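PDB 3MC9: Alr2269 protein from Nostoc sp., which probably serves, as the Omp85 of a cyanobacterium, in outer-membrane beta-barrel biogenesis and protein transport, its periplasmic part being a string of POTRA domains. Local coordinates for residues Phe113-Ala119 / Ser131-Asn137; Asp163-Arg167 / Gly182-Leu186. One frame throughout, in Å; residues are numbered along the deposited sequence.

The two contacts lie in successive POTRA units of the periplasmic part of the protein and follow one another along the chain. Interaction 1 pairs strands 114-124 and 127-136, the hairpin of a mixed four-stranded sheet against which helices 78-87 and 98-110 pack. Interaction 2 joins helices 161-166 and 176-192, which pack on the three-stranded sheet of the second unit. Their centres are 25 Å apart and their nearest atoms about 12 Å, with no touch between them. Each contact lies within one unit: one inside a sheet, the other between helices packed on a sheet. Just past strand 127-136, the Asn137 side chain hydrogen-bonds the backbone O of Leu174, a point where the two regions meet.

Interaction 1 of 2, residues Phe113-Ala119 / Ser131-Asn137; sequences FFSNVQA and SFIVQPN
The ring of Phe114 lies obliquely against Val134, its CE1 meeting Val134 CG2 at 3.6 Å, while Gln135 O sits at the ring edge. The CB of Phe113 lies above one face of the same ring, offset toward the rim. Val134 CG2 stands between its own backbone N and carbonyl carbon, on the side of Phe114, and CG1 (chi1 -55°) is left to meet CG1 of Val117. Further along, Ala119 CB rests on Phe132 CE1 at 4.0 Å. Phe114, Val117 and Phe132 touch Ile108 of helix 98-110, and Ala119 touches Ile105; Phe114 also meets Val84 of helix 78-87. The strands form the antiparallel hairpin of a POTRA sheet, in which Gln118 and Ile133 make a hydrogen-bonded antiparallel pair: Gln118 N to Ile133 O, 3.0 Å, and Ile133 N to Gln118 O, 2.9 Å. On the other face Gln118 CG crosses beside Ile133 CB, and a water takes a bond from Gln118 NE2. A beta bulge at Ser115 shifts the register by one residue. Here Ser115 N donates to Gln135 O at 2.9 Å, lying nearly on the line of the carbonyl (C=O...N 177°), and a water joins Ser115 OG to Pro136 O. Beyond the bulge Asn137 N donates to Phe113 O at 2.7 Å. The Asn137 amide folds back beside the Phe113-Phe114 peptide, its ND2 hydrogen-bonded to Leu174 O.

Interaction 2 of 2, residues Asp163-Arg167 / Gly182-Leu186; sequences DEIFR and GIKEL
With chi1 of -60°, Ile165 sets CG1 beside its backbone N and CG2 beside its carbonyl carbon, and the two branches reach different parts of the facing helix turn. CG2 comes down on the Gly182 backbone, 3.5 Å from Gly182 O, and is flanked by the aliphatic stem and carboxylate carbon of Glu185, whose extended chain runs alongside it. The longer branch carries CD1 to Leu186 CA at 3.7 Å and on to that residue's side chain, CG at 4.1 Å. Phe166, its CG placed beside the backbone N (chi1 -68°), sends the far end of its ring obliquely to the same turn: CZ lies 3.4 Å from Gly182 C, and also touches Ile183 CG1 at 4.1 Å. Ile165 CG2 stands 4.0 Å above the centre of the Phe166 ring. Gly182 lets the ring in: with no side chain there, CE1 closes to 3.5 Å from Gly182 CA. On the sheet side of the helices of this POTRA unit, Phe166 and Ile183 both rest on Leu214 of strand 211-217, and Leu186 touches Ile145 of strand 142-146. No hydrogen bond links the two segments, and Gly182 O is already taken by Leu186 N within its own helix; the contact therefore depends on apolar surface and close fit, with the Glu185 carboxylate at its exposed margin.

Interaction 1 of 2, residues Phe113-Ala119 / Ser131-Asn137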
loop_
_atom_site.group_PDB
_atom_site.type_symbol
_atom_site.label_atom_id
_atom_site.label_comp_id
_atom_site.label_asym_id
_atom_site.label_seq_id
_atom_site.Cartn_x
_atom_site.Cartn_y
_atom_site.Cartn_z
ATOM N N PHE A 113 1.541 -0.794 -4.359
ATOM C CA PHE A 113 1.569 -2.219 -4.703
ATOM C C PHE A 113 2.056 -3.157 -3.591
ATOM O O PHE A 113 1.966 -4.378 -3.754
ATOM C CB PHE A 113 2.407 -2.468 -5.950
ATOM C CG PHE A 113 1.843 -1.874 -7.201
ATOM C CD1 PHE A 113 0.722 -2.419 -7.796
ATOM C CD2 PHE A 113 2.462 -0.791 -7.811
ATOM C CE1 PHE A 113 0.205 -1.877 -8.969
ATOM C CE2 PHE A 113 1.960 -0.247 -8.972
ATOM C CZ PHE A 113 0.830 -0.790 -9.561
ATOM N N PHE A 114 2.532 -2.622 -2.465
ATOM C CA PHE A 114 3.185 -3.455 -1.442
ATOM C C PHE A 114 2.563 -3.390 -0.071
ATOM O O PHE A 114 2.137 -2.327 0.368
ATOM C CB PHE A 114 4.647 -3.037 -1.311
ATOM C CG PHE A 114 5.338 -2.956 -2.612
ATOM C CD1 PHE A 114 5.846 -4.101 -3.214
ATOM C CD2 PHE A 114 5.444 -1.743 -3.275
ATOM C CE1 PHE A 114 6.470 -4.024 -4.451
ATOM C CE2 PHE A 114 6.067 -1.661 -4.477
ATOM C CZ PHE A 114 6.579 -2.795 -5.081
ATOM N N SER A 115 2.554 -4.530 0.621
ATOM C CA SER A 115 2.024 -4.617 1.981
ATOM C C SER A 115 3.125 -4.368 3.022
ATOM O O SER A 115 2.854 -3.923 4.135
ATOM C CB SER A 115 1.362 -5.988 2.211
ATOM O OG SER A 115 2.189 -7.063 1.746
ATOM N N ASN A 116 4.371 -4.652 2.655
ATOM C CA ASN A 116 5.505 -4.386 3.538
ATOM C C ASN A 116 6.731 -3.943 2.748
ATOM O O ASN A 116 6.965 -4.401 1.632
ATOM C CB ASN A 116 5.842 -5.619 4.395
ATOM C CG ASN A 116 6.704 -5.274 5.619
ATOM O OD1 ASN A 116 7.553 -6.069 6.027
ATOM N ND2 ASN A 116 6.485 -4.089 6.203
ATOM N N VAL A 117 7.493 -3.036 3.352
ATOM C CA VAL A 117 8.693 -2.473 2.771
ATOM C C VAL A 117 9.695 -2.177 3.883
ATOM O O VAL A 117 9.346 -1.553 4.889
ATOM C CB VAL A 117 8.407 -1.130 2.066
ATOM C CG1 VAL A 117 9.683 -0.601 1.417
ATOM C CG2 VAL A 117 7.281 -1.274 1.052
ATOM N N GLN A 118 10.929 -2.635 3.710
ATOM C CA GLN A 118 12.005 -2.230 4.599
ATOM C C GLN A 118 13.311 -2.037 3.845
ATOM O O GLN A 118 13.484 -2.550 2.743
ATOM C CB GLN A 118 12.186 -3.262 5.712
ATOM C CG GLN A 118 12.333 -4.686 5.221
ATOM C CD GLN A 118 12.392 -5.707 6.359
ATOM O OE1 GLN A 118 13.456 -5.955 6.939
ATOM N NE2 GLN A 118 11.256 -6.310 6.667
ATOM N N ALA A 119 14.218 -1.295 4.463
ATOM C CA ALA A 119 15.570 -1.121 3.961
ATOM C C ALA A 119 16.528 -1.857 4.888
ATOM O O ALA A 119 16.520 -1.649 6.118
ATOM C CB ALA A 119 15.924 0.327 3.894
ATOM N N SER A 131 19.605 -3.030 0.607
ATOM C CA SER A 131 18.555 -3.913 0.127
ATOM C C SER A 131 17.178 -3.378 0.510
ATOM O O SER A 131 16.886 -3.150 1.685
ATOM C CB SER A 131 18.767 -5.332 0.661
ATOM O OG SER A 131 19.852 -5.945 -0.010
ATOM N N PHE A 132 16.350 -3.138 -0.496
ATOM C CA PHE A 132 14.952 -2.805 -0.274
ATOM C C PHE A 132 14.214 -4.113 -0.415
ATOM O O PHE A 132 14.216 -4.721 -1.492
ATOM C CB PHE A 132 14.446 -1.764 -1.266
ATOM C CG PHE A 132 15.035 -0.397 -1.048
ATOM C CD1 PHE A 132 14.601 0.406 0.008
ATOM C CD2 PHE A 132 16.043 0.077 -1.876
ATOM C CE1 PHE A 132 15.157 1.660 0.224
ATOM C CE2 PHE A 132 16.603 1.323 -1.667
ATOM C CZ PHE A 132 16.167 2.119 -0.609
ATOM N N ILE A 133 13.625 -4.567 0.686
ATOM C CA ILE A 133 12.919 -5.836 0.708
ATOM C C ILE A 133 11.438 -5.527 0.753
ATOM O O ILE A 133 10.949 -4.854 1.658
ATOM C CB ILE A 133 13.380 -6.714 1.892
ATOM C CG1 ILE A 133 14.885 -6.979 1.768
ATOM C CG2 ILE A 133 12.600 -8.044 1.923
ATOM C CD1 ILE A 133 15.604 -7.092 3.084
ATOM N N VAL A 134 10.725 -5.994 -0.262
ATOM C CA VAL A 134 9.348 -5.599 -0.455
ATOM C C VAL A 134 8.475 -6.843 -0.579
ATOM O O VAL A 134 8.923 -7.876 -1.072
ATOM C CB VAL A 134 9.198 -4.708 -1.696
ATOM C CG1 VAL A 134 10.145 -3.499 -1.613
ATOM C CG2 VAL A 134 9.451 -5.496 -2.977
ATOM N N GLN A 135 7.240 -6.733 -0.111
ATOM C CA GLN A 135 6.272 -7.821 -0.171
ATOM C C GLN A 135 5.124 -7.327 -1.016
ATOM O O GLN A 135 4.348 -6.482 -0.571
ATOM C CB GLN A 135 5.790 -8.197 1.230
ATOM C CG GLN A 135 4.840 -9.401 1.291
ATOM C CD GLN A 135 5.272 -10.586 0.424
ATOM O OE1 GLN A 135 4.565 -10.958 -0.506
ATOM N NE2 GLN A 135 6.417 -11.184 0.735
ATOM N N PRO A 136 5.034 -7.809 -2.266
ATOM C CA PRO A 136 3.926 -7.384 -3.109
ATOM C C PRO A 136 2.573 -7.695 -2.475
ATOM O O PRO A 136 2.425 -8.696 -1.773
ATOM C CB PRO A 136 4.117 -8.202 -4.395
ATOM C CG PRO A 136 5.541 -8.616 -4.390
ATOM C CD PRO A 136 5.960 -8.714 -2.966
ATOM N N ASN A 137 1.597 -6.826 -2.718
ATOM C CA ASN A 137 0.219 -7.082 -2.281
ATOM C C ASN A 137 -0.291 -8.354 -2.951
ATOM O O ASN A 137 0.151 -8.691 -4.053
ATOM C CB ASN A 137 -0.700 -5.933 -2.685
ATOM C CG ASN A 137 -0.603 -4.727 -1.760
ATOM O OD1 ASN A 137 -0.435 -4.858 -0.548
ATOM N ND2 ASN A 137 -0.738 -3.547 -2.334
HETATM O O HOH W 1 1.112 -9.018 0.450
HETATM O O HOH W 2 9.557 -6.143 3.965
#

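Interaction 2 of 2, residues Asp163-Arg167 / Gly182-Leu186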
loop_
_atom_site.group_PDB
_atom_site.type_symbol
_atom_site.label_atom_id
_atom_site.label_comp_id
_atom_site.label_asym_id
_atom_site.label_seq_id
_atom_site.Cartn_x
_atom_site.Cartn_y
_atom_site.Cartn_z
ATOM N N ASP A 163 -18.927 -4.694 -4.054
ATOM C CA ASP A 163 -18.647 -5.303 -5.371
ATOM C C ASP A 163 -18.858 -4.335 -6.531
ATOM O O ASP A 163 -18.030 -4.260 -7.411
ATOM C CB ASP A 163 -19.500 -6.566 -5.600
ATOM C CG ASP A 163 -19.152 -7.697 -4.630
ATOM O OD1 ASP A 163 -17.981 -7.787 -4.174
ATOM O OD2 ASP A 163 -20.061 -8.508 -4.334
ATOM N N GLU A 164 -19.943 -3.567 -6.517
ATOM C CA GLU A 164 -20.217 -2.626 -7.620
ATOM C C GLU A 164 -19.075 -1.625 -7.785
ATOM O O GLU A 164 -18.675 -1.309 -8.894
ATOM C CB GLU A 164 -21.547 -1.861 -7.435
ATOM C CG GLU A 164 -22.685 -2.690 -6.866
ATOM C CD GLU A 164 -24.068 -2.017 -6.942
ATOM O OE1 GLU A 164 -24.151 -0.760 -6.969
ATOM O OE2 GLU A 164 -25.076 -2.762 -6.948
ATOM N N ILE A 165 -18.538 -1.140 -6.674
ATOM C CA ILE A 165 -17.480 -0.128 -6.733
ATOM C C ILE A 165 -16.110 -0.724 -7.025
ATOM O O ILE A 165 -15.359 -0.168 -7.785
ATOM C CB ILE A 165 -17.394 0.689 -5.422
ATOM C CG1 ILE A 165 -18.723 1.414 -5.168
ATOM C CG2 ILE A 165 -16.254 1.702 -5.495
ATOM C CD1 ILE A 165 -18.857 1.929 -3.775
ATOM N N PHE A 166 -15.796 -1.853 -6.408
ATOM C CA PHE A 166 -14.439 -2.392 -6.414
ATOM C C PHE A 166 -14.231 -3.549 -7.423
ATOM O O PHE A 166 -13.096 -3.931 -7.709
ATOM C CB PHE A 166 -14.073 -2.830 -4.983
ATOM C CG PHE A 166 -13.942 -1.678 -4.014
ATOM C CD1 PHE A 166 -12.791 -0.883 -4.014
ATOM C CD2 PHE A 166 -14.953 -1.377 -3.105
ATOM C CE1 PHE A 166 -12.661 0.197 -3.127
ATOM C CE2 PHE A 166 -14.831 -0.286 -2.202
ATOM C CZ PHE A 166 -13.684 0.496 -2.222
ATOM N N ARG A 167 -15.329 -4.070 -7.970
ATOM C CA ARG A 167 -15.330 -5.215 -8.899
ATOM C C ARG A 167 -14.203 -5.174 -9.930
ATOM O O ARG A 167 -13.488 -6.152 -10.127
ATOM C CB ARG A 167 -16.664 -5.267 -9.662
ATOM C CG ARG A 167 -17.097 -6.634 -10.057
ATOM C CD ARG A 167 -18.352 -6.585 -10.921
ATOM N NE ARG A 167 -19.578 -6.426 -10.129
ATOM C CZ ARG A 167 -20.495 -5.470 -10.295
ATOM N NH1 ARG A 167 -20.366 -4.535 -11.236
ATOM N NH2 ARG A 167 -21.563 -5.450 -9.508
ATOM N N GLY A 182 -11.689 4.044 -4.927
ATOM C CA GLY A 182 -12.933 3.346 -4.642
ATOM C C GLY A 182 -13.553 3.719 -3.298
ATOM O O GLY A 182 -14.786 3.814 -3.182
ATOM N N ILE A 183 -12.701 3.945 -2.297
ATOM C CA ILE A 183 -13.142 4.348 -0.965
ATOM C C ILE A 183 -13.823 5.709 -1.016
ATOM O O ILE A 183 -14.839 5.944 -0.382
ATOM C CB ILE A 183 -11.971 4.351 0.057
ATOM C CG1 ILE A 183 -11.565 2.897 0.372
ATOM C CG2 ILE A 183 -12.403 5.091 1.347
ATOM C CD1 ILE A 183 -10.204 2.711 1.105
ATOM N N LYS A 184 -13.259 6.605 -1.802
ATOM C CA LYS A 184 -13.852 7.916 -2.024
ATOM C C LYS A 184 -15.231 7.795 -2.674
ATOM O O LYS A 184 -16.165 8.518 -2.333
ATOM C CB LYS A 184 -12.945 8.757 -2.921
ATOM C CG LYS A 184 -11.662 9.222 -2.220
ATOM C CD LYS A 184 -11.171 10.576 -2.735
ATOM C CE LYS A 184 -10.295 11.291 -1.700
ATOM N NZ LYS A 184 -11.068 12.244 -0.820
ATOM N N GLU A 185 -15.342 6.896 -3.641
ATOM C CA GLU A 185 -16.635 6.642 -4.271
ATOM C C GLU A 185 -17.647 6.044 -3.252
ATOM O O GLU A 185 -18.794 6.457 -3.222
ATOM C CB GLU A 185 -16.420 5.779 -5.513
ATOM C CG GLU A 185 -17.661 5.547 -6.364
ATOM C CD GLU A 185 -17.359 4.825 -7.674
ATOM O OE1 GLU A 185 -16.176 4.728 -8.065
ATOM O OE2 GLU A 185 -18.319 4.368 -8.323
ATOM N N LEU A 186 -17.202 5.126 -2.387
ATOM C CA LEU A 186 -18.037 4.587 -1.279
ATOM C C LEU A 186 -18.567 5.703 -0.369
ATOM O O LEU A 186 -19.759 5.769 -0.053
ATOM C CB LEU A 186 -17.199 3.662 -0.386
ATOM C CG LEU A 186 -17.753 2.360 0.198
ATOM C CD1 LEU A 186 -17.007 1.997 1.526
ATOM C CD2 LEU A 186 -19.268 2.329 0.359
#